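Long-range contacts in CRISPR system Cmr subunit Cmr1-1 (Pyrococcus furiosus, PDB 4W8Z), which binds RNA and, together with Cmr6, caps the type III-B Cmr ribonucleoprotein complex that targets invading nucleic acids in CRISPR immunity: residues Glu10-Glu15 with Glu174-Leu179; His21-Leu26 with Val155-Arg160; Ser219-Lys224 with Phe302-Phe307; Asp227-Gly232 with Val335-Gly340. One frame throughout, in Å; residues are numbered along the deposited sequence.

Contact 1: Glu10-Glu15 with Glu174-Leu179; sequences EEFEIE and EVLEDL
In the ferredoxin-like sheet characteristic of RAMP proteins, the carboxylate of Glu10 on the inner strand 8-16 faces the first turn of helix 174-178, where backbone N-H groups have no earlier helical carbonyl to bond. Both oxygens lie 3.4 Å from Val175 N (OE1 and OE2 alike), and OE2 is 3.3 Å from Glu174 N; all three bonds are weak. OE1 has a stronger partner in the hydroxyl of Ser173, just before the helix, whose OG also meets Leu176 N. A glutamate suits this place because its charge is probably favoured by the positive end of the helix dipole. The reach is made by a bent chain: it bends at chi2 (-84°), which swings CD to one side of the extended line, and the side chains of Glu10 and Val175 cross at about a right angle, Glu10 CD beside Val175 CG2.

Two residues further along the strand, contact becomes apolar. Leu176 brings CD1 to the edge of the Phe12 ring, in its plane, 4.0 Å from CE1. Phe12 and Leu176 are buried, as suits their hydrocarbon surfaces.

The strand and the helix run nearly perpendicular, at 95°. Strand 8-16 is central, between strands 126-133 and 166-172, and the helix follows directly on the latter. Helix 136-152 packs against both partners, with Leu146 touching Phe12 and Thr143 touching Val175 and Leu176.

Contact 2: His21-Leu26 with Val155-Arg160; sequences HLLEVL and VGFRSR
His21 and Phe157 are joined by the one hydrogen bond between the segments 21-26 and 155-160, from Phe157 N to His21 O, 2.9 Å long with an N-H...O angle of 164°. The donor lies in the carbonyl plane. Because the bond is made by backbone atoms, it fixes the course of the chain rather than depending on a particular side chain.

Close backbone packing comes next. His21 O also lies 3.3 Å from Gly156 CA. The backbone angles of Gly156 (phi 99°, psi -177°) call for glycine. It opens a type II beta turn that ends at Ser159, with Arg158 taking the left-handed conformation at the third position.

The remaining contacts are apolar and come mainly from leucine tips. Leu22 lays CD2 against Val155 CG2 at 4.2 Å, while Leu23 brings CD1 to Phe157 CB at 4.1 Å and approaches the ring obliquely. CG of Phe157 is anti to the backbone N (chi1 -173°), and its ring goes on to pack against Ile108 and Leu111 of helix 106-113. One face of that ring carries Arg158 CG, 3.9 Å above its centre.

The guanidinium of Arg158 lies with one face over Phe157 CZ and forms salt bridges with Glu32 and Asp318. The chemistry thus implies a division of labour: a buried backbone bond and a glycine let the loops approach closely, leucine methyl groups pack beside them, and the arginine charge is paired away from the leucines.

Contact 3: Ser219-Lys224 with Phe302-Phe307; sequences SYATLK and FFQSTF
Ser219 O accepts a hydrogen bond from Thr306 OG1, 2.9 Å away. The hydroxyl lies in the carbonyl plane on a lone pair, at a C=O...O angle of 138°. Thr306 can offer it because OG1 stands beside its own backbone N, anti to the carbonyl carbon (chi1 -71°). Small serines suit the close approach next door: Ser305 CB comes within 3.7 Å of Ser219 CA, while Ser305 OG bonds to Pro218 O, just before 219-224.

Farther along, the methylene groups of Gln304 lie over the opposing backbone, CB standing 3.5 Å from Tyr220 O. The contact then turns apolar. Ala221 CB meets the Phe302 ring obliquely, 3.7 Å from CD1, and a methyl group is compact enough to let the ring lie close to the chain. Thr222 O sits at the edge of the same ring, which also makes an edge-to-face stack with Trp285.

The two segments run nearly antiparallel, 164° apart. One leads into strand 226-231 and the other leaves strand 294-302, so the loops prolong the antiparallel course of two paired strands, a loop pairing at the end of the antiparallel sheet of the Cmr1-like C-terminal region.

Contact 4: Asp227-Gly232 with Val335-Gly340; sequences DVEVFG and VTKVWG
Lys337 NZ stands between two carboxylates of the neighbouring strand, forming a salt bridge of 3.0 Å with Glu229 OE1 and a weaker one of 3.3 Å with Asp227 OD2. The ammonium approaches OE1 on its anti side, 24° out of the carboxylate plane. Lysine suits the place because its flexible chain can bend back over the sheet; the same OE1 is also paired with Lys301, so two positive charges probably stabilise the glutamate's charge.

Beneath this network the backbones pair antiparallel. Val230 and Thr336 exchange two bonds, Val230 N to Thr336 O at 3.0 Å and Thr336 N to Val230 O at 2.9 Å. Val228 O is gripped twice, by Val338 N at 2.7 Å and by Trp339 N at 3.2 Å, the latter on a lone pair, and Val228 N returns a bond to Trp339 O.

Branched valines suit the strands and pack beyond them: Val230 CG1 meets Val338 CG2 at 3.7 Å, the side chains crossing at about a right angle. Val338 also rests on Phe191, and Trp339 on Leu195 and Leu199, all of helix 188-206.

With Val338 and Trp339 both opposite Val228, this is a classic beta bulge, at which the chain turns a corner in the antiparallel C-terminal sheet.

How the contacts relate
Contacts 1 and 2 belong to the N-terminal, RAMP-like half of the chain, contact 2 nested within the loop that contact 1 closes; their centres are 24 Å apart. Contacts 3 and 4 follow in the C-terminal half with alternating segments, so their loops interlock along the chain. Their centres are 18 Å apart and they touch, Trp339 NE1 lying 3.3 Å from Leu223 O, while helix 188-206 packs on both. The halves are not isolated: helix 38-54 lies against contact 3, and Arg160 of contact 2 bonds through its backbone to Phe286 of strand 284-291. This is consistent with two RAMP-type modules joined into one RNA-binding subunit.

Contact 1: Glu10-Glu15 with Glu174-Leu179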
# COMPACT_ATOMS: atom_id res chain seq x y z
N GLU A 10 9.00 -19.78 8.13
CA GLU A 10 8.25 -18.73 8.80
C GLU A 10 6.77 -18.85 8.46
O GLU A 10 6.41 -18.96 7.29
CB GLU A 10 8.77 -17.35 8.40
CG GLU A 10 10.26 -17.15 8.61
CD GLU A 10 10.59 -16.73 10.03
OE1 GLU A 10 10.08 -15.67 10.46
OE2 GLU A 10 11.35 -17.45 10.71
N GLU A 11 5.91 -18.82 9.47
CA GLU A 11 4.49 -19.02 9.24
C GLU A 11 3.66 -17.86 9.78
O GLU A 11 3.92 -17.34 10.86
CB GLU A 11 4.03 -20.33 9.88
CG GLU A 11 4.97 -21.50 9.64
CD GLU A 11 4.38 -22.82 10.11
OE1 GLU A 11 3.32 -23.22 9.58
OE2 GLU A 11 4.98 -23.46 11.00
N PHE A 12 2.65 -17.45 9.01
CA PHE A 12 1.80 -16.32 9.38
C PHE A 12 0.33 -16.57 9.08
O PHE A 12 -0.01 -17.21 8.09
CB PHE A 12 2.23 -15.05 8.65
CG PHE A 12 3.64 -14.61 8.95
CD1 PHE A 12 3.89 -13.71 9.96
CD2 PHE A 12 4.70 -15.10 8.20
CE1 PHE A 12 5.18 -13.31 10.24
CE2 PHE A 12 5.99 -14.70 8.48
CZ PHE A 12 6.23 -13.80 9.49
N GLU A 13 -0.54 -16.05 9.94
CA GLU A 13 -1.94 -15.90 9.59
C GLU A 13 -2.28 -14.41 9.55
O GLU A 13 -2.15 -13.72 10.55
CB GLU A 13 -2.86 -16.61 10.59
CG GLU A 13 -3.31 -17.99 10.15
CD GLU A 13 -4.57 -18.45 10.87
OE1 GLU A 13 -4.63 -19.63 11.27
OE2 GLU A 13 -5.49 -17.62 11.02
N ILE A 14 -2.67 -13.92 8.38
CA ILE A 14 -3.08 -12.53 8.27
C ILE A 14 -4.60 -12.44 8.09
O ILE A 14 -5.23 -13.38 7.61
CB ILE A 14 -2.37 -11.79 7.12
CG1 ILE A 14 -2.98 -12.17 5.77
CG2 ILE A 14 -0.88 -12.08 7.15
CD1 ILE A 14 -2.37 -11.41 4.59
N GLU A 15 -5.17 -11.32 8.51
CA GLU A 15 -6.61 -11.13 8.45
C GLU A 15 -6.92 -9.79 7.80
O GLU A 15 -6.21 -8.80 8.01
CB GLU A 15 -7.21 -11.20 9.86
CG GLU A 15 -8.69 -10.90 9.93
CD GLU A 15 -9.24 -10.95 11.34
OE1 GLU A 15 -9.00 -11.96 12.04
OE2 GLU A 15 -9.90 -9.98 11.76
N GLU A 174 10.77 -16.81 13.91
CA GLU A 174 12.05 -16.67 14.58
C GLU A 174 12.77 -15.44 14.06
O GLU A 174 13.57 -14.83 14.78
CB GLU A 174 12.91 -17.92 14.38
CG GLU A 174 12.42 -19.14 15.15
CD GLU A 174 13.38 -20.31 15.06
OE1 GLU A 174 14.50 -20.13 14.52
OE2 GLU A 174 13.03 -21.41 15.54
N VAL A 175 12.49 -15.06 12.81
CA VAL A 175 13.12 -13.90 12.20
C VAL A 175 12.67 -12.60 12.88
O VAL A 175 13.51 -11.77 13.24
CB VAL A 175 12.82 -13.81 10.70
CG1 VAL A 175 13.31 -12.48 10.14
CG2 VAL A 175 13.48 -14.96 9.97
N LEU A 176 11.37 -12.42 13.04
CA LEU A 176 10.84 -11.25 13.73
C LEU A 176 11.30 -11.20 15.18
O LEU A 176 11.55 -10.13 15.73
CB LEU A 176 9.32 -11.21 13.66
CG LEU A 176 8.70 -10.90 12.29
CD1 LEU A 176 7.20 -10.66 12.43
CD2 LEU A 176 9.40 -9.71 11.63
N GLU A 177 11.38 -12.37 15.81
CA GLU A 177 11.89 -12.49 17.17
C GLU A 177 13.34 -12.01 17.23
O GLU A 177 13.71 -11.21 18.09
CB GLU A 177 11.77 -13.93 17.66
CG GLU A 177 12.04 -14.14 19.13
CD GLU A 177 11.81 -15.58 19.57
OE1 GLU A 177 11.76 -16.48 18.70
OE2 GLU A 177 11.68 -15.81 20.79
N ASP A 178 14.14 -12.50 16.29
CA ASP A 178 15.56 -12.16 16.20
C ASP A 178 15.79 -10.66 16.03
O ASP A 178 16.66 -10.08 16.69
CB ASP A 178 16.20 -12.92 15.04
CG ASP A 178 17.54 -13.52 15.40
OD1 ASP A 178 17.65 -14.13 16.49
OD2 ASP A 178 18.49 -13.36 14.60
N LEU A 179 15.01 -10.04 15.15
CA LEU A 179 15.19 -8.63 14.81
C LEU A 179 14.58 -7.69 15.84
O LEU A 179 14.71 -6.47 15.73
CB LEU A 179 14.60 -8.34 13.44
CG LEU A 179 15.13 -9.13 12.24
CD1 LEU A 179 14.50 -8.63 10.97
CD2 LEU A 179 16.64 -9.02 12.16

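Contact 2: His21-Leu26 with Val155-Arg160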
# COMPACT_ATOMS: atom_id res chain seq x y z
N HIS A 21 -10.38 -7.47 -2.30
CA HIS A 21 -10.82 -7.86 -3.63
C HIS A 21 -9.69 -8.43 -4.48
O HIS A 21 -8.94 -7.69 -5.12
CB HIS A 21 -11.46 -6.67 -4.34
CG HIS A 21 -12.70 -6.17 -3.67
ND1 HIS A 21 -13.97 -6.50 -4.10
CD2 HIS A 21 -12.87 -5.37 -2.59
CE1 HIS A 21 -14.86 -5.93 -3.33
NE2 HIS A 21 -14.23 -5.24 -2.40
N LEU A 22 -9.57 -9.75 -4.49
CA LEU A 22 -8.52 -10.42 -5.24
C LEU A 22 -9.04 -10.77 -6.63
O LEU A 22 -9.71 -11.78 -6.83
CB LEU A 22 -8.05 -11.68 -4.51
CG LEU A 22 -7.72 -11.43 -3.03
CD1 LEU A 22 -7.23 -12.68 -2.34
CD2 LEU A 22 -6.71 -10.30 -2.91
N LEU A 23 -8.72 -9.91 -7.59
CA LEU A 23 -9.32 -9.99 -8.91
C LEU A 23 -8.30 -10.09 -10.04
O LEU A 23 -8.47 -9.44 -11.08
CB LEU A 23 -10.21 -8.76 -9.14
CG LEU A 23 -11.33 -8.53 -8.13
CD1 LEU A 23 -12.10 -7.26 -8.45
CD2 LEU A 23 -12.26 -9.74 -8.10
N GLU A 24 -7.26 -10.89 -9.85
CA GLU A 24 -6.23 -11.07 -10.86
C GLU A 24 -6.79 -11.60 -12.17
O GLU A 24 -6.25 -11.36 -13.25
CB GLU A 24 -5.13 -12.00 -10.36
CG GLU A 24 -4.29 -11.40 -9.25
CD GLU A 24 -3.05 -12.23 -8.94
OE1 GLU A 24 -1.99 -11.95 -9.53
OE2 GLU A 24 -3.14 -13.16 -8.10
N VAL A 25 -7.90 -12.34 -12.07
CA VAL A 25 -8.59 -12.88 -13.24
C VAL A 25 -9.01 -11.78 -14.21
O VAL A 25 -8.86 -11.93 -15.42
CB VAL A 25 -9.83 -13.70 -12.81
CG1 VAL A 25 -10.70 -14.02 -14.01
CG2 VAL A 25 -9.40 -14.98 -12.11
N LEU A 26 -9.53 -10.68 -13.68
CA LEU A 26 -10.07 -9.60 -14.51
C LEU A 26 -9.02 -8.75 -15.22
O LEU A 26 -9.34 -8.03 -16.17
CB LEU A 26 -10.95 -8.67 -13.66
CG LEU A 26 -12.19 -9.26 -12.99
CD1 LEU A 26 -13.08 -8.14 -12.48
CD2 LEU A 26 -12.95 -10.17 -13.94
N VAL A 155 -3.36 -5.41 -0.32
CA VAL A 155 -3.44 -6.24 -1.53
C VAL A 155 -4.81 -6.16 -2.22
O VAL A 155 -5.83 -5.89 -1.59
CB VAL A 155 -3.15 -7.72 -1.21
CG1 VAL A 155 -1.73 -7.89 -0.68
CG2 VAL A 155 -4.16 -8.25 -0.20
N GLY A 156 -4.81 -6.39 -3.53
CA GLY A 156 -6.05 -6.44 -4.29
C GLY A 156 -6.43 -5.18 -5.05
O GLY A 156 -5.69 -4.19 -5.06
N PHE A 157 -7.59 -5.23 -5.69
CA PHE A 157 -8.11 -4.10 -6.44
C PHE A 157 -8.41 -2.93 -5.49
O PHE A 157 -9.05 -3.12 -4.46
CB PHE A 157 -9.37 -4.51 -7.21
CG PHE A 157 -9.89 -3.44 -8.14
CD1 PHE A 157 -9.03 -2.74 -8.97
CD2 PHE A 157 -11.25 -3.16 -8.21
CE1 PHE A 157 -9.50 -1.77 -9.83
CE2 PHE A 157 -11.73 -2.18 -9.07
CZ PHE A 157 -10.85 -1.49 -9.88
N ARG A 158 -7.93 -1.74 -5.87
CA ARG A 158 -8.15 -0.50 -5.12
C ARG A 158 -7.47 -0.47 -3.75
O ARG A 158 -7.87 0.28 -2.86
CB ARG A 158 -9.66 -0.24 -4.96
CG ARG A 158 -10.31 0.30 -6.21
CD ARG A 158 -9.81 1.71 -6.51
NE ARG A 158 -10.24 2.15 -7.83
CZ ARG A 158 -9.49 2.05 -8.93
NH1 ARG A 158 -8.27 1.54 -8.86
NH2 ARG A 158 -9.96 2.47 -10.10
N SER A 159 -6.42 -1.26 -3.58
CA SER A 159 -5.71 -1.36 -2.30
C SER A 159 -4.93 -0.08 -1.94
O SER A 159 -4.56 0.11 -0.79
CB SER A 159 -4.78 -2.57 -2.30
OG SER A 159 -4.35 -2.87 -3.62
N ARG A 160 -4.69 0.79 -2.92
CA ARG A 160 -4.11 2.10 -2.64
C ARG A 160 -5.17 3.06 -2.12
O ARG A 160 -4.86 4.17 -1.68
CB ARG A 160 -3.45 2.68 -3.88
CG ARG A 160 -2.17 1.96 -4.29
CD ARG A 160 -1.65 2.49 -5.61
NE ARG A 160 -2.62 2.29 -6.67
CZ ARG A 160 -2.53 2.81 -7.89
NH1 ARG A 160 -1.51 3.59 -8.21
NH2 ARG A 160 -3.48 2.56 -8.79

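Contact 3: Ser219-Lys224 with Phe302-Phe307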
# COMPACT_ATOMS: atom_id res chain seq x y z
N SER A 219 15.17 6.87 -8.34
CA SER A 219 14.14 7.14 -9.34
C SER A 219 12.96 6.19 -9.20
O SER A 219 12.14 6.07 -10.11
CB SER A 219 14.72 7.06 -10.75
OG SER A 219 15.18 5.75 -11.02
N TYR A 220 12.88 5.51 -8.06
CA TYR A 220 11.76 4.62 -7.78
C TYR A 220 11.38 4.74 -6.30
O TYR A 220 12.14 5.28 -5.50
CB TYR A 220 12.11 3.17 -8.14
CG TYR A 220 13.54 2.76 -7.82
CD1 TYR A 220 14.57 3.00 -8.72
CD2 TYR A 220 13.85 2.13 -6.62
CE1 TYR A 220 15.88 2.63 -8.44
CE2 TYR A 220 15.16 1.76 -6.33
CZ TYR A 220 16.16 2.01 -7.24
OH TYR A 220 17.47 1.65 -6.96
N ALA A 221 10.19 4.26 -5.96
CA ALA A 221 9.68 4.36 -4.60
C ALA A 221 10.53 3.53 -3.64
O ALA A 221 10.84 2.37 -3.91
CB ALA A 221 8.23 3.91 -4.53
N THR A 222 10.90 4.14 -2.52
CA THR A 222 11.63 3.45 -1.47
C THR A 222 11.01 3.79 -0.12
O THR A 222 10.36 4.82 0.03
CB THR A 222 13.13 3.83 -1.44
OG1 THR A 222 13.27 5.20 -1.05
CG2 THR A 222 13.78 3.60 -2.79
N LEU A 223 11.23 2.92 0.86
CA LEU A 223 10.76 3.19 2.21
C LEU A 223 11.47 4.40 2.80
O LEU A 223 10.85 5.26 3.42
CB LEU A 223 10.98 1.97 3.12
CG LEU A 223 10.70 2.28 4.59
CD1 LEU A 223 9.23 2.61 4.80
CD2 LEU A 223 11.15 1.16 5.51
N LYS A 224 12.79 4.46 2.59
CA LYS A 224 13.62 5.52 3.16
C LYS A 224 13.11 6.91 2.80
O LYS A 224 13.05 7.79 3.66
CB LYS A 224 15.07 5.39 2.69
CG LYS A 224 16.02 6.34 3.40
CD LYS A 224 17.34 6.44 2.68
CE LYS A 224 18.46 6.84 3.63
NZ LYS A 224 18.72 5.75 4.62
N PHE A 302 5.08 8.60 -1.41
CA PHE A 302 6.36 8.17 -1.98
C PHE A 302 7.06 9.24 -2.81
O PHE A 302 6.54 9.67 -3.83
CB PHE A 302 6.16 6.93 -2.86
CG PHE A 302 5.68 5.72 -2.12
CD1 PHE A 302 6.56 4.97 -1.37
CD2 PHE A 302 4.35 5.34 -2.19
CE1 PHE A 302 6.12 3.85 -0.69
CE2 PHE A 302 3.91 4.22 -1.52
CZ PHE A 302 4.79 3.47 -0.76
N PHE A 303 8.26 9.65 -2.39
CA PHE A 303 8.99 10.68 -3.13
C PHE A 303 10.16 10.07 -3.90
O PHE A 303 11.03 9.44 -3.31
CB PHE A 303 9.50 11.76 -2.17
CG PHE A 303 8.43 12.36 -1.30
CD1 PHE A 303 7.43 13.16 -1.86
CD2 PHE A 303 8.41 12.14 0.07
CE1 PHE A 303 6.45 13.71 -1.07
CE2 PHE A 303 7.43 12.70 0.86
CZ PHE A 303 6.44 13.48 0.29
N GLN A 304 10.16 10.24 -5.23
CA GLN A 304 11.28 9.78 -6.05
C GLN A 304 11.57 10.72 -7.22
O GLN A 304 10.96 11.79 -7.33
CB GLN A 304 11.00 8.36 -6.58
CG GLN A 304 10.02 8.29 -7.74
CD GLN A 304 8.67 7.75 -7.31
OE1 GLN A 304 7.91 8.42 -6.62
NE2 GLN A 304 8.37 6.53 -7.73
N SER A 305 12.49 10.33 -8.09
CA SER A 305 12.93 11.18 -9.20
C SER A 305 12.02 11.13 -10.42
O SER A 305 11.80 12.15 -11.08
CB SER A 305 14.35 10.79 -9.62
OG SER A 305 15.26 10.98 -8.56
N THR A 306 11.51 9.94 -10.74
CA THR A 306 10.61 9.77 -11.88
C THR A 306 9.36 10.63 -11.75
O THR A 306 8.71 10.64 -10.70
CB THR A 306 10.19 8.29 -12.05
OG1 THR A 306 11.31 7.52 -12.52
CG2 THR A 306 9.04 8.15 -13.05
N PHE A 307 9.03 11.35 -12.81
CA PHE A 307 7.81 12.15 -12.85
C PHE A 307 6.60 11.27 -13.11
O PHE A 307 6.60 10.45 -14.04
CB PHE A 307 7.92 13.25 -13.91
CG PHE A 307 6.60 13.86 -14.30
CD1 PHE A 307 5.88 14.63 -13.40
CD2 PHE A 307 6.09 13.68 -15.58
CE1 PHE A 307 4.67 15.20 -13.77
CE2 PHE A 307 4.89 14.25 -15.95
CZ PHE A 307 4.17 15.01 -15.04

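Contact 4: Asp227-Gly232 with Val335-Gly340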
# COMPACT_ATOMS: atom_id res chain seq x y z
N ASP A 227 6.85 9.38 3.35
CA ASP A 227 6.21 9.90 4.55
C ASP A 227 5.06 9.00 4.96
O ASP A 227 4.22 8.66 4.13
CB ASP A 227 5.69 11.32 4.33
CG ASP A 227 6.77 12.37 4.52
OD1 ASP A 227 7.91 12.00 4.87
OD2 ASP A 227 6.46 13.57 4.33
N VAL A 228 5.04 8.61 6.22
CA VAL A 228 3.96 7.79 6.74
C VAL A 228 3.25 8.55 7.85
O VAL A 228 3.88 9.04 8.78
CB VAL A 228 4.46 6.43 7.27
CG1 VAL A 228 3.30 5.59 7.74
CG2 VAL A 228 5.23 5.69 6.19
N GLU A 229 1.93 8.65 7.74
CA GLU A 229 1.11 9.38 8.70
C GLU A 229 -0.11 8.56 9.11
O GLU A 229 -0.58 7.71 8.36
CB GLU A 229 0.65 10.72 8.12
CG GLU A 229 1.77 11.66 7.75
CD GLU A 229 1.32 12.77 6.82
OE1 GLU A 229 1.99 13.82 6.79
OE2 GLU A 229 0.31 12.58 6.11
N VAL A 230 -0.62 8.83 10.31
CA VAL A 230 -1.84 8.19 10.77
C VAL A 230 -2.80 9.23 11.38
O VAL A 230 -2.39 10.33 11.75
CB VAL A 230 -1.57 7.10 11.83
CG1 VAL A 230 -0.63 6.03 11.29
CG2 VAL A 230 -1.01 7.72 13.10
N PHE A 231 -4.07 8.87 11.47
CA PHE A 231 -5.04 9.69 12.18
C PHE A 231 -6.05 8.79 12.88
O PHE A 231 -6.34 7.68 12.42
CB PHE A 231 -5.75 10.67 11.23
CG PHE A 231 -6.68 10.03 10.23
CD1 PHE A 231 -7.97 9.68 10.58
CD2 PHE A 231 -6.26 9.81 8.93
CE1 PHE A 231 -8.83 9.11 9.66
CE2 PHE A 231 -7.12 9.24 8.00
CZ PHE A 231 -8.40 8.88 8.37
N GLY A 232 -6.58 9.27 14.00
CA GLY A 232 -7.54 8.50 14.77
C GLY A 232 -7.20 8.46 16.24
O GLY A 232 -6.48 9.31 16.74
N VAL A 335 -3.36 14.83 12.62
CA VAL A 335 -2.56 13.82 11.94
C VAL A 335 -1.19 13.68 12.61
O VAL A 335 -0.54 14.68 12.90
CB VAL A 335 -2.38 14.18 10.46
CG1 VAL A 335 -1.40 13.23 9.78
CG2 VAL A 335 -3.72 14.18 9.74
N THR A 336 -0.76 12.45 12.84
CA THR A 336 0.54 12.21 13.45
C THR A 336 1.54 11.66 12.44
O THR A 336 1.27 10.68 11.76
CB THR A 336 0.45 11.22 14.62
OG1 THR A 336 -0.41 11.76 15.63
CG2 THR A 336 1.83 10.94 15.21
N LYS A 337 2.70 12.31 12.35
CA LYS A 337 3.77 11.82 11.48
C LYS A 337 4.46 10.61 12.10
O LYS A 337 4.92 10.65 13.24
CB LYS A 337 4.79 12.93 11.22
CG LYS A 337 5.87 12.57 10.20
CD LYS A 337 5.98 13.62 9.10
CE LYS A 337 4.86 13.45 8.07
NZ LYS A 337 4.84 14.54 7.04
N VAL A 338 4.51 9.52 11.34
CA VAL A 338 5.11 8.27 11.81
C VAL A 338 6.54 8.13 11.29
O VAL A 338 7.43 7.66 12.00
CB VAL A 338 4.27 7.04 11.36
CG1 VAL A 338 4.92 5.75 11.83
CG2 VAL A 338 2.85 7.15 11.89
N TRP A 339 6.75 8.57 10.06
CA TRP A 339 8.05 8.46 9.40
C TRP A 339 8.23 9.61 8.41
O TRP A 339 7.36 9.87 7.58
CB TRP A 339 8.16 7.11 8.69
CG TRP A 339 9.46 6.88 8.00
CD1 TRP A 339 9.71 7.01 6.66
CD2 TRP A 339 10.70 6.47 8.60
NE1 TRP A 339 11.02 6.71 6.39
CE2 TRP A 339 11.65 6.38 7.56
CE3 TRP A 339 11.09 6.18 9.91
CZ2 TRP A 339 12.98 6.00 7.80
CZ3 TRP A 339 12.40 5.81 10.14
CH2 TRP A 339 13.33 5.72 9.09
N GLY A 340 9.36 10.31 8.51
CA GLY A 340 9.60 11.47 7.68
C GLY A 340 10.82 11.32 6.79
O GLY A 340 11.94 11.57 7.22